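Local coordinates for inorganic pyrophosphatase (Shewanella sp. AS-11, PDB 6LL8), which probably hydrolyses diphosphate to two phosphates, using bound divalent metal ions such as manganese or magnesium, at residues 116-119 against 120-123; 134-137 against 138-142. All coordinates share one frame; numbering follows the deposited sequence.

Contact 1 of 2, residues 116-119 against 120-123. Unlike the reference sequence in segment 116-119: S117 (reference Arg).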
# COMPACT_ATOMS: atom_id res chain seq x y z
N CYS A 116 6.17 -7.55 0.47
CA CYS A 116 6.23 -6.37 -0.40
C CYS A 116 6.14 -6.79 -1.87
O CYS A 116 6.78 -7.78 -2.25
CB CYS A 116 7.51 -5.62 -0.11
SG CYS A 116 7.66 -4.08 -1.02
N SER A 117 5.43 -6.01 -2.69
CA SER A 117 5.41 -6.31 -4.12
C SER A 117 6.82 -6.26 -4.69
O SER A 117 7.14 -7.02 -5.63
CB SER A 117 4.55 -5.33 -4.89
OG SER A 117 3.20 -5.33 -4.50
N ASN A 118 7.67 -5.38 -4.20
CA ASN A 118 9.04 -5.24 -4.73
C ASN A 118 9.88 -6.48 -4.43
O ASN A 118 10.85 -6.70 -5.18
CB ASN A 118 9.71 -3.95 -4.27
CG ASN A 118 9.35 -2.76 -5.14
OD1 ASN A 118 10.02 -2.55 -6.16
ND2 ASN A 118 8.27 -2.05 -4.83
N THR A 119 9.53 -7.27 -3.43
CA THR A 119 10.20 -8.58 -3.21
C THR A 119 9.92 -9.47 -4.42
O THR A 119 10.83 -10.19 -4.91
CB THR A 119 9.77 -9.18 -1.90
OG1 THR A 119 10.15 -8.26 -0.88
CG2 THR A 119 10.36 -10.55 -1.64
N VAL A 120 8.68 -9.47 -4.88
CA VAL A 120 8.30 -10.27 -6.06
C VAL A 120 8.96 -9.69 -7.31
O VAL A 120 9.44 -10.43 -8.17
CB VAL A 120 6.78 -10.35 -6.20
CG1 VAL A 120 6.42 -11.32 -7.32
CG2 VAL A 120 6.11 -10.76 -4.91
N ILE A 121 9.01 -8.37 -7.47
CA ILE A 121 9.69 -7.78 -8.63
C ILE A 121 11.16 -8.19 -8.62
O ILE A 121 11.69 -8.48 -9.69
CB ILE A 121 9.46 -6.27 -8.66
CG1 ILE A 121 7.97 -5.96 -8.84
CG2 ILE A 121 10.29 -5.63 -9.75
CD1 ILE A 121 7.60 -4.50 -8.64
N LYS A 122 11.80 -8.27 -7.47
CA LYS A 122 13.21 -8.74 -7.44
C LYS A 122 13.26 -10.16 -7.98
O LYS A 122 14.19 -10.49 -8.74
CB LYS A 122 13.76 -8.60 -6.03
CG LYS A 122 15.26 -8.57 -5.94
CD LYS A 122 15.94 -9.83 -5.99
CE LYS A 122 17.45 -9.60 -5.79
NZ LYS A 122 18.08 -10.91 -5.79
N MET A 123 12.31 -11.00 -7.62
CA MET A 123 12.25 -12.38 -8.17
C MET A 123 12.12 -12.34 -9.69
O MET A 123 12.69 -13.21 -10.37
CB MET A 123 11.06 -13.17 -7.61
CG MET A 123 11.17 -13.48 -6.15
SD MET A 123 9.56 -14.15 -5.61
CE MET A 123 9.86 -14.35 -3.85

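Contact 2 of 2, residues 134-137 against 138-142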
# COMPACT_ATOMS: atom_id res chain seq x y z
N ALA A 134 22.04 0.31 -9.17
CA ALA A 134 22.15 0.78 -7.79
C ALA A 134 20.96 1.65 -7.38
O ALA A 134 20.45 1.50 -6.26
CB ALA A 134 23.45 1.50 -7.53
N ASN A 135 20.56 2.56 -8.23
CA ASN A 135 19.47 3.50 -7.87
C ASN A 135 18.14 2.75 -7.72
O ASN A 135 17.39 2.99 -6.79
CB ASN A 135 19.44 4.70 -8.82
CG ASN A 135 19.21 4.39 -10.30
OD1 ASN A 135 19.26 3.24 -10.76
ND2 ASN A 135 19.07 5.44 -11.10
N ILE A 136 17.84 1.89 -8.68
CA ILE A 136 16.62 1.04 -8.63
C ILE A 136 16.69 0.16 -7.38
O ILE A 136 15.68 0.02 -6.66
CB ILE A 136 16.48 0.18 -9.89
CG1 ILE A 136 16.32 1.05 -11.14
CG2 ILE A 136 15.37 -0.84 -9.72
CD1 ILE A 136 14.98 1.62 -11.28
N ALA A 137 17.84 -0.42 -7.11
CA ALA A 137 17.95 -1.29 -5.93
C ALA A 137 17.61 -0.50 -4.66
O ALA A 137 16.96 -1.04 -3.75
CB ALA A 137 19.33 -1.90 -5.81
N GLY A 138 18.04 0.75 -4.60
CA GLY A 138 17.79 1.55 -3.41
C GLY A 138 16.30 1.76 -3.18
O GLY A 138 15.84 1.66 -2.06
N ILE A 139 15.58 2.14 -4.24
CA ILE A 139 14.14 2.42 -4.04
C ILE A 139 13.41 1.11 -3.77
O ILE A 139 12.44 1.12 -2.99
CB ILE A 139 13.54 3.26 -5.17
CG1 ILE A 139 13.43 2.53 -6.51
CG2 ILE A 139 14.27 4.59 -5.29
CD1 ILE A 139 12.67 3.30 -7.56
N MET A 140 13.80 0.00 -4.37
CA MET A 140 13.17 -1.29 -4.08
C MET A 140 13.40 -1.67 -2.62
O MET A 140 12.48 -2.11 -1.92
CB MET A 140 13.72 -2.37 -5.01
CG MET A 140 13.34 -2.21 -6.48
SD MET A 140 14.07 -3.47 -7.53
CE MET A 140 13.14 -4.90 -7.02
N MET A 141 14.62 -1.49 -2.16
CA MET A 141 14.98 -1.75 -0.76
C MET A 141 14.09 -0.94 0.17
O MET A 141 13.54 -1.47 1.15
CB MET A 141 16.45 -1.40 -0.57
CG MET A 141 16.97 -1.63 0.84
SD MET A 141 18.39 -0.61 1.28
CE MET A 141 17.58 0.98 1.35
N CYS A 142 13.96 0.35 -0.13
CA CYS A 142 13.13 1.23 0.72
C CYS A 142 11.68 0.74 0.71
O CYS A 142 11.02 0.74 1.77
CB CYS A 142 13.19 2.67 0.26
SG CYS A 142 14.76 3.48 0.60

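Contact 1 of 2, residues 116-119 against 120-123
In I121, CG1 stands beside the backbone N and anti to the carbonyl carbon (chi1 -64°), and the chain runs on extended to CD1. This brings I121 CG1 to 3.5 Å from S117 O. It also carries CD1 along the side chain of N118. The two side chains lie side by side and point the same way, with I121 CD1 4.0 Å from N118 OD1. V120 sets its two branches in the same way: CG1 is anti to the backbone N, and CG2 lies beside that N. V120 CB comes within 3.4 Å of S117 O. I121 N donates to S117 O at 3.0 Å.

These residues form the first turns of helix 117-128 in the DHH domain. C116 is the N-cap, and its SG accepts a weak capping bond of 3.4 Å from N118 N. The helix start belongs to the second shell of the metal site. S117 N and N118 ND2 each donate to the carboxylate of D15, and S117 OG is hydrogen-bonded to D73. Both aspartates bind magnesium.

Further along, K122 N donates to N118 O at 2.9 Å. M123 N donates to T119 O at 3.2 Å. K122 CB lies near T119 O, while its ammonium group leads away to a salt bridge with D126. T119 OG1 is hydrogen-bonded to D160. N118 OD1 is buried and has no hydrogen-bond partner in the model.

Contact 2 of 2, residues 134-137 against 138-142
I136 and M140 meet one turn apart near the start of helix 134-147, an alpha-helix of the DHH domain. It packs against helices 117-128 and 158-171.

The apolar contact is between I136 CG2 and M140 SD, at 3.7 Å. The two side chains cross at a slant. M140 CG stands beside its backbone N (chi1 -68°), which places it 3.2 Å from I136 O. The chain then bends at chi3 (70°) and turns CE away from I136, toward I121 and K122 of the neighbouring helix. An alanine in place of M140 would remove CG, SD and CE, and would probably open a gap between I136 CG2 and helix 117-128. I139 CG1 lies 3.4 Å from I136 O. Its side chain faces I49, F53 and F55. A137 touches L167 and I170 of helix 158-171.

The backbone bonds are regular i to i+4 bonds. G138 N donates to A134 O at 3.0 Å, and I139 N donates to N135 O. M140 N donates to I136 O at 3.0 Å. M141 N donates to A137 O at 2.9 Å.

One side-chain hydrogen bond lies within 134-137. N135 OD1 accepts from I136 N at 2.9 Å, with the donor above the amide's carbonyl plane and 42° out of it.

In the fold
Contact 1 comes first in the chain, at the start of helix 117-128, after strand 108-111 at the edge of the parallel sheet. Contact 2 lies near the start of the next helix, 134-147. Each contact joins successive turns of one helix and closes no long loop. They stand in series, neither nested nor crossed. A short connection between the helices brings them side by side. M140 makes the link: its CG is 3.4 Å from N118 OD1, and its CE is 4.0 Å from I121 CG2. Helix 117-128 opens at the metal site through S117 and N118. Helix 134-147 runs on to D147, another magnesium ligand.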